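Side-chain contacts in P450 epoxidase (Sorangium cellulosum, PDB 1Q5D), which is a helix-rich cytochrome P450 epoxidase, a haem protein that holds protoporphyrin IX containing iron in its fold: residues A[30-33]-A[34-38]; A[192-195]-A[196-199]; A[228-231]-A[232-235]; A[281-284]-A[285-288]. All coordinates share one frame; numbering follows the deposited sequence.

In the fold
All four contacts are local, each joining side chains a few residues apart, and none touches another. Contacts 1 and 3 lie within single helices, 29-38 and 225-234, partly buried, and their centres are about 48 Å apart on opposite sides of the chain's centre. Contacts 2 and 4 are surface contacts at helix ends: residues 192-199 lead from a loop into helix 195-218, and residues 281-288 turn from helix 274-282 into helix 287-297. Chemistry follows place. Contact 1 gathers charged side chains on one helix flank, contact 2 lays a glutamate over leucine and threonine methyls, contact 3 pairs a leucine with a glutamate beside apolar packing, and contact 4 rests mainly on two turn bonds.

Contact 1 (A[30-33]-A[34-38]); sequences PAIE and RLREA
Four successive i to i+4 backbone bonds run from Pro-30 to Glu-37, the shortest from Arg-36 N to Ile-32 O at 2.7 Å and nearly straight at 171°. Glu-33 lies in the middle of the side-chain contact. Its CG stands anti to the backbone N, and the extended chain beyond runs beside that of Glu-37, both pointing the same way. Their carboxylates come close, Glu-33 OE2 to Glu-37 OE1 3.6 Å, with planes 53° apart; two like charges here would probably raise the affinity of one for a proton. Arg-36 crosses Glu-33 obliquely. A bend at chi3 (61°) brings its guanidinium back over Glu-33, with NH2 3.7 Å from Glu-33 CG and one face over Glu-33 CA. Opposite charges stop short of a salt bridge, Glu-33 OE1 lying 4.1 Å from Arg-36 NH2. A water spans them, donating to Glu-33 OE1 at 2.9 Å and accepting a weak bond from Arg-36 NH2. The other terminal nitrogen, NH1, is held by Ser-332 OG. Farther round the helix, the guanidinium of Arg-34 folds back along its own turn, so that Pro-30 O sits 3.6 Å above the centre of one face and the NH2 end nears Pro-30 CB. Ile-32 packs on Tyr-24 of a loop and on Pro-331 and Ser-332 of helix 330-333. With Ile-32 buried against the fold while Arg-34 and Glu-37 are exposed, this is an amphipathic surface helix, the first of the modelled chain in the cytochrome P450 fold.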
ATOM      1  N   PRO A  30       1.402  13.065  17.475  1.00 32.67           N
ATOM      2  CA  PRO A  30       2.069  14.069  18.320  1.00 33.20           C
ATOM      3  C   PRO A  30       3.530  14.310  17.915  1.00 33.88           C
ATOM      4  O   PRO A  30       3.941  15.462  17.816  1.00 34.39           O
ATOM      5  CB  PRO A  30       1.972  13.465  19.727  1.00 33.19           C
ATOM      6  CG  PRO A  30       0.758  12.611  19.665  1.00 34.05           C
ATOM      7  CD  PRO A  30       0.817  11.975  18.274  1.00 32.67           C
ATOM      8  N   ALA A  31       4.288  13.246  17.650  1.00 33.58           N
ATOM      9  CA  ALA A  31       5.685  13.392  17.229  1.00 33.54           C
ATOM     10  C   ALA A  31       5.867  14.082  15.879  1.00 32.75           C
ATOM     11  O   ALA A  31       6.698  14.966  15.745  1.00 31.77           O
ATOM     12  CB  ALA A  31       6.409  12.038  17.247  1.00 33.25           C
ATOM     13  N   ILE A  32       5.099  13.693  14.869  1.00 32.58           N
ATOM     14  CA  ILE A  32       5.260  14.352  13.588  1.00 32.11           C
ATOM     15  C   ILE A  32       4.634  15.757  13.568  1.00 32.54           C
ATOM     16  O   ILE A  32       5.084  16.601  12.823  1.00 31.97           O
ATOM     17  CB  ILE A  32       4.750  13.468  12.412  1.00 31.89           C
ATOM     18  CG1 ILE A  32       3.242  13.220  12.544  1.00 31.22           C
ATOM     19  CG2 ILE A  32       5.538  12.149  12.362  1.00 31.50           C
ATOM     20  CD1 ILE A  32       2.704  12.096  11.625  1.00 31.25           C
ATOM     21  N   GLU A  33       3.620  16.008  14.388  1.00 33.77           N
ATOM     22  CA  GLU A  33       3.067  17.361  14.472  1.00 36.77           C
ATOM     23  C   GLU A  33       4.167  18.325  14.973  1.00 37.19           C
ATOM     24  O   GLU A  33       4.411  19.393  14.382  1.00 34.81           O
ATOM     25  CB  GLU A  33       1.838  17.409  15.392  1.00 39.00           C
ATOM     26  CG  GLU A  33       1.370  18.837  15.648  1.00 42.64           C
ATOM     27  CD  GLU A  33       0.092  18.931  16.456  1.00 45.20           C
ATOM     28  OE1 GLU A  33      -0.858  18.161  16.192  1.00 46.62           O
ATOM     29  OE2 GLU A  33       0.029  19.796  17.355  1.00 47.43           O
ATOM     30  N   ARG A  34       4.863  17.907  16.031  1.00 38.07           N
ATOM     31  CA  ARG A  34       6.002  18.673  16.541  1.00 39.37           C
ATOM     32  C   ARG A  34       6.995  18.963  15.443  1.00 38.26           C
ATOM     33  O   ARG A  34       7.482  20.077  15.334  1.00 37.62           O
ATOM     34  CB  ARG A  34       6.706  17.939  17.675  1.00 41.66           C
ATOM     35  CG  ARG A  34       5.967  17.996  18.984  1.00 45.18           C
ATOM     36  CD  ARG A  34       6.836  17.608  20.175  1.00 47.93           C
ATOM     37  NE  ARG A  34       6.758  16.175  20.433  1.00 49.84           N
ATOM     38  CZ  ARG A  34       5.702  15.572  20.969  1.00 50.83           C
ATOM     39  NH1 ARG A  34       4.631  16.280  21.310  1.00 51.22           N
ATOM     40  NH2 ARG A  34       5.717  14.258  21.166  1.00 51.29           N
ATOM     41  N   LEU A  35       7.302  17.958  14.626  1.00 37.35           N
ATOM     42  CA  LEU A  35       8.186  18.156  13.478  1.00 36.46           C
ATOM     43  C   LEU A  35       7.596  19.123  12.452  1.00 36.68           C
ATOM     44  O   LEU A  35       8.253  20.081  12.050  1.00 36.91           O
ATOM     45  CB  LEU A  35       8.517  16.817  12.800  1.00 35.50           C
ATOM     46  CG  LEU A  35       9.444  15.896  13.612  1.00 34.92           C
ATOM     47  CD1 LEU A  35       9.568  14.512  12.959  1.00 33.81           C
ATOM     48  CD2 LEU A  35      10.812  16.544  13.789  1.00 34.00           C
ATOM     49  N   ARG A  36       6.370  18.850  12.015  1.00 36.41           N
ATOM     50  CA  ARG A  36       5.722  19.658  10.982  1.00 36.54           C
ATOM     51  C   ARG A  36       5.665  21.147  11.355  1.00 37.72           C
ATOM     52  O   ARG A  36       5.930  22.022  10.533  1.00 37.59           O
ATOM     53  CB  ARG A  36       4.308  19.122  10.722  1.00 35.50           C
ATOM     54  CG  ARG A  36       3.577  19.776   9.545  1.00 34.52           C
ATOM     55  CD  ARG A  36       2.209  19.139   9.237  1.00 33.87           C
ATOM     56  NE  ARG A  36       1.282  19.234  10.360  1.00 32.44           N
ATOM     57  CZ  ARG A  36       0.986  18.241  11.187  1.00 33.47           C
ATOM     58  NH1 ARG A  36       1.544  17.043  11.026  1.00 33.77           N
ATOM     59  NH2 ARG A  36       0.136  18.439  12.189  1.00 32.94           N
ATOM     60  N   GLU A  37       5.304  21.426  12.597  1.00 39.14           N
ATOM     61  CA  GLU A  37       5.160  22.805  13.035  1.00 42.45           C
ATOM     62  C   GLU A  37       6.513  23.525  13.146  1.00 42.22           C
ATOM     63  O   GLU A  37       6.607  24.716  12.872  1.00 42.97           O
ATOM     64  CB  GLU A  37       4.340  22.874  14.326  1.00 44.06           C
ATOM     65  CG  GLU A  37       2.841  22.887  14.041  1.00 47.41           C
ATOM     66  CD  GLU A  37       1.992  22.673  15.275  1.00 49.29           C
ATOM     67  OE1 GLU A  37       0.748  22.592  15.130  1.00 50.35           O
ATOM     68  OE2 GLU A  37       2.557  22.589  16.386  1.00 50.51           O
ATOM     69  N   ALA A  38       7.565  22.789  13.490  1.00 41.76           N
ATOM     70  CA  ALA A  38       8.894  23.391  13.664  1.00 40.89           C
ATOM     71  C   ALA A  38       9.643  23.635  12.346  1.00 40.57           C
ATOM     72  O   ALA A  38      10.417  24.592  12.232  1.00 40.50           O
ATOM     73  CB  ALA A  38       9.742  22.535  14.619  1.00 41.70           C
TER
HETATM   74  O   HOH W   1      -1.582  16.208  14.146  1.00 40.89           O

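Contact 2 (A[192-195]-A[196-199]); sequences DEET and KTLV
Glu-193 lies obliquely across Leu-198 and at about a right angle to Thr-197, so its carboxylate is placed over methyl groups of the first helical turn. Leu-198 CD2 carries most of the touch, 3.5 Å from Glu-193 CD and about as far from both carboxylate oxygens. Beside it, Glu-193 OE2 meets Thr-197 CG2 at 3.4 Å. The first torsion of Glu-193 helps place it, with CG opposite the backbone N (chi1 -165°), from which the chain runs extended across Leu-198. Thr-197 presents CG2 rather than OG1 to the carboxylate; the hydroxyl instead lies near Glu-194 CB, 3.9 Å from OG1. One turn along, Thr-195 and Val-199 run side by side in the same direction, CG2 to CG2 4.2 Å, in the same turn that is closed by the bond from Val-199 N to Thr-195 O (2.8 Å). Glu-194 is the N-cap residue. Its carbonyl oxygen takes a straight bond from Leu-198 N (172°), in the carbonyl plane, and a weak one from Thr-197 N, so the same acceptor serves two amides of the opening turn. Glu-193 OE1 also has a long, weak ion pair with Arg-181, whose NE forms a salt bridge with Asp-192. The side chain of Leu-198 is about 9 Å from the bound EPB and packs on Ala-178 and Arg-181, setting the start of helix 195-218 against helix 169-182.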
ATOM      1  N   ASP A 192      12.362  -5.650   9.154  1.00 41.67           N
ATOM      2  CA  ASP A 192      12.107  -6.405  10.389  1.00 42.84           C
ATOM      3  C   ASP A 192      12.005  -7.933  10.230  1.00 43.26           C
ATOM      4  O   ASP A 192      11.109  -8.551  10.798  1.00 43.10           O
ATOM      5  CB  ASP A 192      10.840  -5.862  11.078  1.00 43.64           C
ATOM      6  CG  ASP A 192       9.554  -6.138  10.277  1.00 44.95           C
ATOM      7  OD1 ASP A 192       8.466  -6.183  10.909  1.00 45.76           O
ATOM      8  OD2 ASP A 192       9.522  -6.325   9.031  1.00 43.85           O
ATOM      9  N   GLU A 193      12.921  -8.537   9.476  1.00 44.46           N
ATOM     10  CA  GLU A 193      12.876  -9.981   9.205  1.00 45.25           C
ATOM     11  C   GLU A 193      14.238 -10.547   8.792  1.00 44.86           C
ATOM     12  O   GLU A 193      15.093  -9.818   8.280  1.00 45.18           O
ATOM     13  CB  GLU A 193      11.821 -10.323   8.128  1.00 47.21           C
ATOM     14  CG  GLU A 193      11.467 -11.810   8.046  1.00 49.01           C
ATOM     15  CD  GLU A 193      10.242 -12.106   7.183  1.00 51.22           C
ATOM     16  OE1 GLU A 193       9.300 -11.280   7.160  1.00 52.07           O
ATOM     17  OE2 GLU A 193      10.209 -13.179   6.526  1.00 51.49           O
ATOM     18  N   GLU A 194      14.421 -11.849   9.010  1.00 44.06           N
ATOM     19  CA  GLU A 194      15.614 -12.580   8.583  1.00 43.68           C
ATOM     20  C   GLU A 194      15.714 -12.633   7.066  1.00 42.02           C
ATOM     21  O   GLU A 194      14.744 -12.967   6.386  1.00 39.17           O
ATOM     22  CB  GLU A 194      15.588 -14.010   9.129  1.00 46.08           C
ATOM     23  CG  GLU A 194      15.382 -14.106  10.632  1.00 49.07           C
ATOM     24  CD  GLU A 194      15.845 -15.437  11.197  1.00 51.35           C
ATOM     25  OE1 GLU A 194      16.359 -16.269  10.408  1.00 52.65           O
ATOM     26  OE2 GLU A 194      15.693 -15.651  12.428  1.00 51.80           O
ATOM     27  N   THR A 195      16.895 -12.310   6.546  1.00 40.90           N
ATOM     28  CA  THR A 195      17.130 -12.232   5.110  1.00 40.71           C
ATOM     29  C   THR A 195      16.827 -13.543   4.402  1.00 40.38           C
ATOM     30  O   THR A 195      16.216 -13.546   3.334  1.00 38.28           O
ATOM     31  CB  THR A 195      18.590 -11.810   4.832  1.00 42.31           C
ATOM     32  OG1 THR A 195      18.901 -10.646   5.613  1.00 43.43           O
ATOM     33  CG2 THR A 195      18.749 -11.329   3.395  1.00 42.38           C
ATOM     34  N   LYS A 196      17.239 -14.657   5.002  1.00 39.95           N
ATOM     35  CA  LYS A 196      17.042 -15.970   4.380  1.00 41.17           C
ATOM     36  C   LYS A 196      15.562 -16.278   4.151  1.00 40.46           C
ATOM     37  O   LYS A 196      15.184 -16.804   3.110  1.00 40.46           O
ATOM     38  CB  LYS A 196      17.665 -17.086   5.231  1.00 42.12           C
ATOM     39  CG  LYS A 196      19.204 -17.051   5.311  1.00 44.05           C
ATOM     40  CD  LYS A 196      19.877 -17.932   4.266  1.00 44.36           C
ATOM     41  CE  LYS A 196      21.383 -17.711   4.259  1.00 44.94           C
ATOM     42  NZ  LYS A 196      22.134 -18.915   4.739  1.00 45.23           N
ATOM     43  N   THR A 197      14.741 -15.961   5.140  1.00 39.57           N
ATOM     44  CA  THR A 197      13.312 -16.228   5.054  1.00 39.87           C
ATOM     45  C   THR A 197      12.696 -15.373   3.946  1.00 37.59           C
ATOM     46  O   THR A 197      11.921 -15.867   3.132  1.00 36.63           O
ATOM     47  CB  THR A 197      12.640 -15.917   6.399  1.00 41.24           C
ATOM     48  OG1 THR A 197      13.287 -16.667   7.435  1.00 42.90           O
ATOM     49  CG2 THR A 197      11.218 -16.453   6.418  1.00 42.89           C
ATOM     50  N   LEU A 198      13.058 -14.094   3.935  1.00 36.14           N
ATOM     51  CA  LEU A 198      12.609 -13.152   2.920  1.00 35.18           C
ATOM     52  C   LEU A 198      12.965 -13.652   1.531  1.00 34.36           C
ATOM     53  O   LEU A 198      12.122 -13.674   0.632  1.00 32.55           O
ATOM     54  CB  LEU A 198      13.271 -11.780   3.129  1.00 34.99           C
ATOM     55  CG  LEU A 198      12.752 -10.860   4.235  1.00 35.50           C
ATOM     56  CD1 LEU A 198      13.425  -9.500   4.075  1.00 34.31           C
ATOM     57  CD2 LEU A 198      11.245 -10.734   4.172  1.00 34.55           C
ATOM     58  N   VAL A 199      14.227 -14.044   1.355  1.00 33.50           N
ATOM     59  CA  VAL A 199      14.705 -14.479   0.052  1.00 33.17           C
ATOM     60  C   VAL A 199      14.031 -15.789  -0.392  1.00 34.15           C
ATOM     61  O   VAL A 199      13.743 -15.977  -1.580  1.00 33.20           O
ATOM     62  CB  VAL A 199      16.254 -14.590   0.032  1.00 34.41           C
ATOM     63  CG1 VAL A 199      16.744 -15.294  -1.232  1.00 33.25           C
ATOM     64  CG2 VAL A 199      16.879 -13.209   0.150  1.00 33.73           C
TER

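Contact 3 (A[228-231]-A[232-235])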
ATOM      1  N   MET A 228      -3.738 -10.280 -21.818  1.00 32.15           N
ATOM      2  CA  MET A 228      -3.508  -8.995 -22.478  1.00 33.62           C
ATOM      3  C   MET A 228      -2.038  -8.590 -22.395  1.00 32.93           C
ATOM      4  O   MET A 228      -1.433  -8.192 -23.402  1.00 33.14           O
ATOM      5  CB  MET A 228      -4.408  -7.906 -21.868  1.00 36.27           C
ATOM      6  CG  MET A 228      -4.262  -6.544 -22.538  1.00 39.48           C
ATOM      7  SD  MET A 228      -2.885  -5.594 -21.845  1.00 42.64           S
ATOM      8  CE  MET A 228      -3.504  -5.370 -20.135  1.00 41.39           C
ATOM      9  N   LEU A 229      -1.457  -8.705 -21.204  1.00 32.03           N
ATOM     10  CA  LEU A 229      -0.051  -8.366 -21.016  1.00 32.25           C
ATOM     11  C   LEU A 229       0.831  -9.289 -21.858  1.00 33.39           C
ATOM     12  O   LEU A 229       1.761  -8.842 -22.535  1.00 33.26           O
ATOM     13  CB  LEU A 229       0.343  -8.441 -19.525  1.00 31.79           C
ATOM     14  CG  LEU A 229      -0.320  -7.392 -18.626  1.00 32.50           C
ATOM     15  CD1 LEU A 229      -0.088  -7.696 -17.126  1.00 32.64           C
ATOM     16  CD2 LEU A 229       0.163  -5.982 -18.987  1.00 32.23           C
ATOM     17  N   LEU A 230       0.515 -10.575 -21.846  1.00 34.19           N
ATOM     18  CA  LEU A 230       1.324 -11.536 -22.592  1.00 36.41           C
ATOM     19  C   LEU A 230       1.325 -11.242 -24.092  1.00 38.26           C
ATOM     20  O   LEU A 230       2.361 -11.333 -24.747  1.00 38.52           O
ATOM     21  CB  LEU A 230       0.858 -12.955 -22.295  1.00 35.31           C
ATOM     22  CG  LEU A 230       1.192 -13.366 -20.860  1.00 34.93           C
ATOM     23  CD1 LEU A 230       0.239 -14.447 -20.323  1.00 34.91           C
ATOM     24  CD2 LEU A 230       2.647 -13.785 -20.753  1.00 33.97           C
ATOM     25  N   GLN A 231       0.169 -10.849 -24.618  1.00 40.49           N
ATOM     26  CA  GLN A 231       0.057 -10.504 -26.026  1.00 43.65           C
ATOM     27  C   GLN A 231       0.859  -9.254 -26.360  1.00 44.42           C
ATOM     28  O   GLN A 231       1.542  -9.204 -27.385  1.00 45.30           O
ATOM     29  CB  GLN A 231      -1.401 -10.322 -26.414  1.00 44.58           C
ATOM     30  CG  GLN A 231      -2.186 -11.609 -26.401  1.00 46.83           C
ATOM     31  CD  GLN A 231      -3.627 -11.394 -26.813  1.00 48.63           C
ATOM     32  OE1 GLN A 231      -4.388 -12.351 -26.954  1.00 50.27           O
ATOM     33  NE2 GLN A 231      -4.003 -10.138 -27.020  1.00 49.64           N
ATOM     34  N   ALA A 232       0.786  -8.251 -25.488  1.00 45.11           N
ATOM     35  CA  ALA A 232       1.615  -7.058 -25.616  1.00 46.34           C
ATOM     36  C   ALA A 232       3.096  -7.425 -25.688  1.00 48.24           C
ATOM     37  O   ALA A 232       3.857  -6.841 -26.466  1.00 47.72           O
ATOM     38  CB  ALA A 232       1.367  -6.106 -24.439  1.00 45.99           C
ATOM     39  N   GLU A 233       3.502  -8.390 -24.865  1.00 50.37           N
ATOM     40  CA  GLU A 233       4.896  -8.805 -24.815  1.00 53.79           C
ATOM     41  C   GLU A 233       5.320  -9.528 -26.101  1.00 55.55           C
ATOM     42  O   GLU A 233       6.450  -9.367 -26.573  1.00 55.42           O
ATOM     43  CB  GLU A 233       5.139  -9.694 -23.595  1.00 54.49           C
ATOM     44  CG  GLU A 233       6.526 -10.298 -23.520  1.00 55.60           C
ATOM     45  CD  GLU A 233       6.496 -11.744 -23.063  1.00 56.61           C
ATOM     46  OE1 GLU A 233       7.453 -12.172 -22.378  1.00 56.78           O
ATOM     47  OE2 GLU A 233       5.510 -12.452 -23.383  1.00 57.20           O
ATOM     48  N   ALA A 234       4.401 -10.312 -26.660  1.00 57.85           N
ATOM     49  CA  ALA A 234       4.670 -11.100 -27.861  1.00 60.19           C
ATOM     50  C   ALA A 234       4.728 -10.237 -29.115  1.00 61.95           C
ATOM     51  O   ALA A 234       5.650 -10.367 -29.921  1.00 62.62           O
ATOM     52  CB  ALA A 234       3.617 -12.193 -28.022  1.00 59.95           C
ATOM     53  N   ASP A 235       3.735  -9.362 -29.272  1.00 63.79           N
ATOM     54  CA  ASP A 235       3.613  -8.509 -30.451  1.00 65.08           C
ATOM     55  C   ASP A 235       4.733  -7.476 -30.531  1.00 65.54           C
ATOM     56  O   ASP A 235       5.896  -7.778 -30.262  1.00 65.75           O
ATOM     57  CB  ASP A 235       2.247  -7.807 -30.468  1.00 65.57           C
ATOM     58  CG  ASP A 235       1.080  -8.785 -30.441  1.00 66.03           C
ATOM     59  OD1 ASP A 235      -0.085  -8.328 -30.397  1.00 65.97           O
ATOM     60  OD2 ASP A 235       1.231 -10.026 -30.455  1.00 66.50           O
TER
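Leu-230 and Glu-233 are brought side by side by unlike first torsions: the leucine CG stands opposite its carbonyl carbon (chi1 -69°), the glutamate CG opposite its backbone N (chi1 174°). A bend at chi2 of Glu-233 then swings the carboxylate back along the leucine. Glu-233 OE2 ends 4.1 Å from Leu-230 CD2 and 3.6 Å from Leu-230 O, while Glu-233 CB rests against the same carbonyl oxygen. Touch here is between a methyl and a carboxylate oxygen, with no charge partner within the two segments. The backbone here carries the i to i+4 bonds of a regular alpha-helix, the last turns of helix 225-234 in the cytochrome P450 fold, with Ala-232 N to Met-228 O at 3.0 Å and Glu-233 N to Leu-229 O at 2.9 Å. The final bond, Asp-235 N to Gln-231 O, is also 2.9 Å and nearly straight at 171°, although Asp-235 itself has left helical backbone angles. Its carboxylate folds back over the helix end, Asp-235 OD2 lying 3.2 Å from Gln-231 O, two acceptors that do not bond. The positive charge of Arg-238, in a salt bridge with the other oxygen, OD1, may ease this. Ala-232 CB sits against Leu-229 O at 3.4 Å. Outside the two segments, Leu-229 and Ala-232 both pack on Leu-109 of helix 100-110, and Leu-229, Leu-230 and Glu-233 meet Leu-244 of helix 241-255.

Contact 4 (A[281-284]-A[285-288]); sequences KAEP and GLMR
Glu-283 and Leu-286 lie side by side, pointing the same way, and their side chains meet where Glu-283 OE1 comes 3.7 Å from Leu-286 CD2. Closer in, Leu-286 CB sits 3.2 Å from Glu-283 O, the oxygen that also accepts Leu-286 N at 2.8 Å. This bond closes a type I beta turn, residues 283-286, with Pro-284 and Gly-285 at its corners. A second i to i+3 bond follows, Met-287 N to Pro-284 O at 3.1 Å. Both are straight at the hydrogen (164°), yet each donor stands well above the carbonyl plane, 41° and 54° out of it, a geometry in which neither donor lies on a lone pair. Glu-283 has left helical angles at the end of helix 274-282, and the turn carries the chain round to helix 287-297. Further out, Glu-283 OE2 forms a salt bridge with Arg-349, and the other oxygen, OE1, is the one near the leucine methyl. The side chain of Met-287 packs on Glu-376 and Val-379 of helix 368-385. The polar grip on the glutamate thus comes from Arg-349, whereas its touch with Leu-286 is plain van der Waals packing, and the backbone bonds supply the directional part of the turn.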
ATOM      1  N   LYS A 281     -23.913   3.632   8.980  1.00 49.58           N
ATOM      2  CA  LYS A 281     -25.053   2.746   9.146  1.00 51.10           C
ATOM      3  C   LYS A 281     -26.291   3.431   8.589  1.00 51.77           C
ATOM      4  O   LYS A 281     -27.097   2.804   7.901  1.00 52.67           O
ATOM      5  CB  LYS A 281     -25.255   2.385  10.620  1.00 51.28           C
ATOM      6  CG  LYS A 281     -24.346   1.258  11.120  1.00 51.40           C
ATOM      7  CD  LYS A 281     -24.488   1.057  12.631  1.00 51.55           C
ATOM      8  CE  LYS A 281     -23.834  -0.247  13.082  1.00 51.67           C
ATOM      9  NZ  LYS A 281     -23.909  -0.448  14.561  1.00 51.70           N
ATOM     10  N   ALA A 282     -26.420   4.725   8.875  1.00 52.39           N
ATOM     11  CA  ALA A 282     -27.532   5.539   8.387  1.00 52.83           C
ATOM     12  C   ALA A 282     -27.464   5.760   6.874  1.00 52.86           C
ATOM     13  O   ALA A 282     -28.471   5.620   6.179  1.00 52.54           O
ATOM     14  CB  ALA A 282     -27.573   6.878   9.117  1.00 52.94           C
ATOM     15  N   GLU A 283     -26.279   6.110   6.376  1.00 52.56           N
ATOM     16  CA  GLU A 283     -26.057   6.324   4.947  1.00 52.18           C
ATOM     17  C   GLU A 283     -24.960   5.398   4.428  1.00 51.09           C
ATOM     18  O   GLU A 283     -23.795   5.790   4.365  1.00 51.89           O
ATOM     19  CB  GLU A 283     -25.636   7.771   4.676  1.00 53.57           C
ATOM     20  CG  GLU A 283     -26.713   8.816   4.899  1.00 55.62           C
ATOM     21  CD  GLU A 283     -26.141  10.153   5.339  1.00 56.72           C
ATOM     22  OE1 GLU A 283     -25.329  10.739   4.579  1.00 57.19           O
ATOM     23  OE2 GLU A 283     -26.504  10.623   6.446  1.00 57.26           O
ATOM     24  N   PRO A 284     -25.314   4.173   4.060  1.00 49.62           N
ATOM     25  CA  PRO A 284     -24.320   3.221   3.550  1.00 48.09           C
ATOM     26  C   PRO A 284     -23.499   3.788   2.388  1.00 46.16           C
ATOM     27  O   PRO A 284     -22.357   3.374   2.183  1.00 45.50           O
ATOM     28  CB  PRO A 284     -25.174   2.029   3.114  1.00 48.75           C
ATOM     29  CG  PRO A 284     -26.386   2.116   3.998  1.00 49.01           C
ATOM     30  CD  PRO A 284     -26.667   3.589   4.123  1.00 49.05           C
ATOM     31  N   GLY A 285     -24.070   4.738   1.652  1.00 43.74           N
ATOM     32  CA  GLY A 285     -23.373   5.404   0.569  1.00 41.61           C
ATOM     33  C   GLY A 285     -22.153   6.213   1.001  1.00 40.22           C
ATOM     34  O   GLY A 285     -21.340   6.603   0.160  1.00 38.86           O
ATOM     35  N   LEU A 286     -22.026   6.450   2.306  1.00 39.11           N
ATOM     36  CA  LEU A 286     -20.890   7.183   2.877  1.00 39.13           C
ATOM     37  C   LEU A 286     -19.650   6.296   3.085  1.00 38.70           C
ATOM     38  O   LEU A 286     -18.574   6.798   3.409  1.00 37.52           O
ATOM     39  CB  LEU A 286     -21.292   7.799   4.222  1.00 40.29           C
ATOM     40  CG  LEU A 286     -20.941   9.264   4.529  1.00 41.84           C
ATOM     41  CD1 LEU A 286     -20.953  10.162   3.286  1.00 42.20           C
ATOM     42  CD2 LEU A 286     -21.862   9.833   5.616  1.00 42.71           C
ATOM     43  N   MET A 287     -19.794   4.983   2.918  1.00 38.12           N
ATOM     44  CA  MET A 287     -18.695   4.073   3.251  1.00 38.06           C
ATOM     45  C   MET A 287     -17.453   4.416   2.424  1.00 37.83           C
ATOM     46  O   MET A 287     -16.338   4.462   2.933  1.00 37.43           O
ATOM     47  CB  MET A 287     -19.110   2.610   3.051  1.00 37.79           C
ATOM     48  CG  MET A 287     -18.031   1.580   3.425  1.00 36.61           C
ATOM     49  SD  MET A 287     -17.353   1.818   5.092  1.00 37.62           S
ATOM     50  CE  MET A 287     -18.516   0.911   6.041  1.00 37.12           C
ATOM     51  N   ARG A 288     -17.666   4.671   1.140  1.00 38.43           N
ATOM     52  CA  ARG A 288     -16.591   5.011   0.228  1.00 38.92           C
ATOM     53  C   ARG A 288     -15.777   6.196   0.757  1.00 37.37           C
ATOM     54  O   ARG A 288     -14.554   6.139   0.836  1.00 35.54           O
ATOM     55  CB  ARG A 288     -17.177   5.355  -1.138  1.00 42.20           C
ATOM     56  CG  ARG A 288     -16.573   4.574  -2.269  1.00 47.24           C
ATOM     57  CD  ARG A 288     -15.258   5.137  -2.765  1.00 50.63           C
ATOM     58  NE  ARG A 288     -14.585   4.226  -3.696  1.00 54.05           N
ATOM     59  CZ  ARG A 288     -15.080   3.838  -4.870  1.00 55.31           C
ATOM     60  NH1 ARG A 288     -16.268   4.273  -5.274  1.00 56.43           N
ATOM     61  NH2 ARG A 288     -14.381   3.015  -5.648  1.00 56.34           N
TER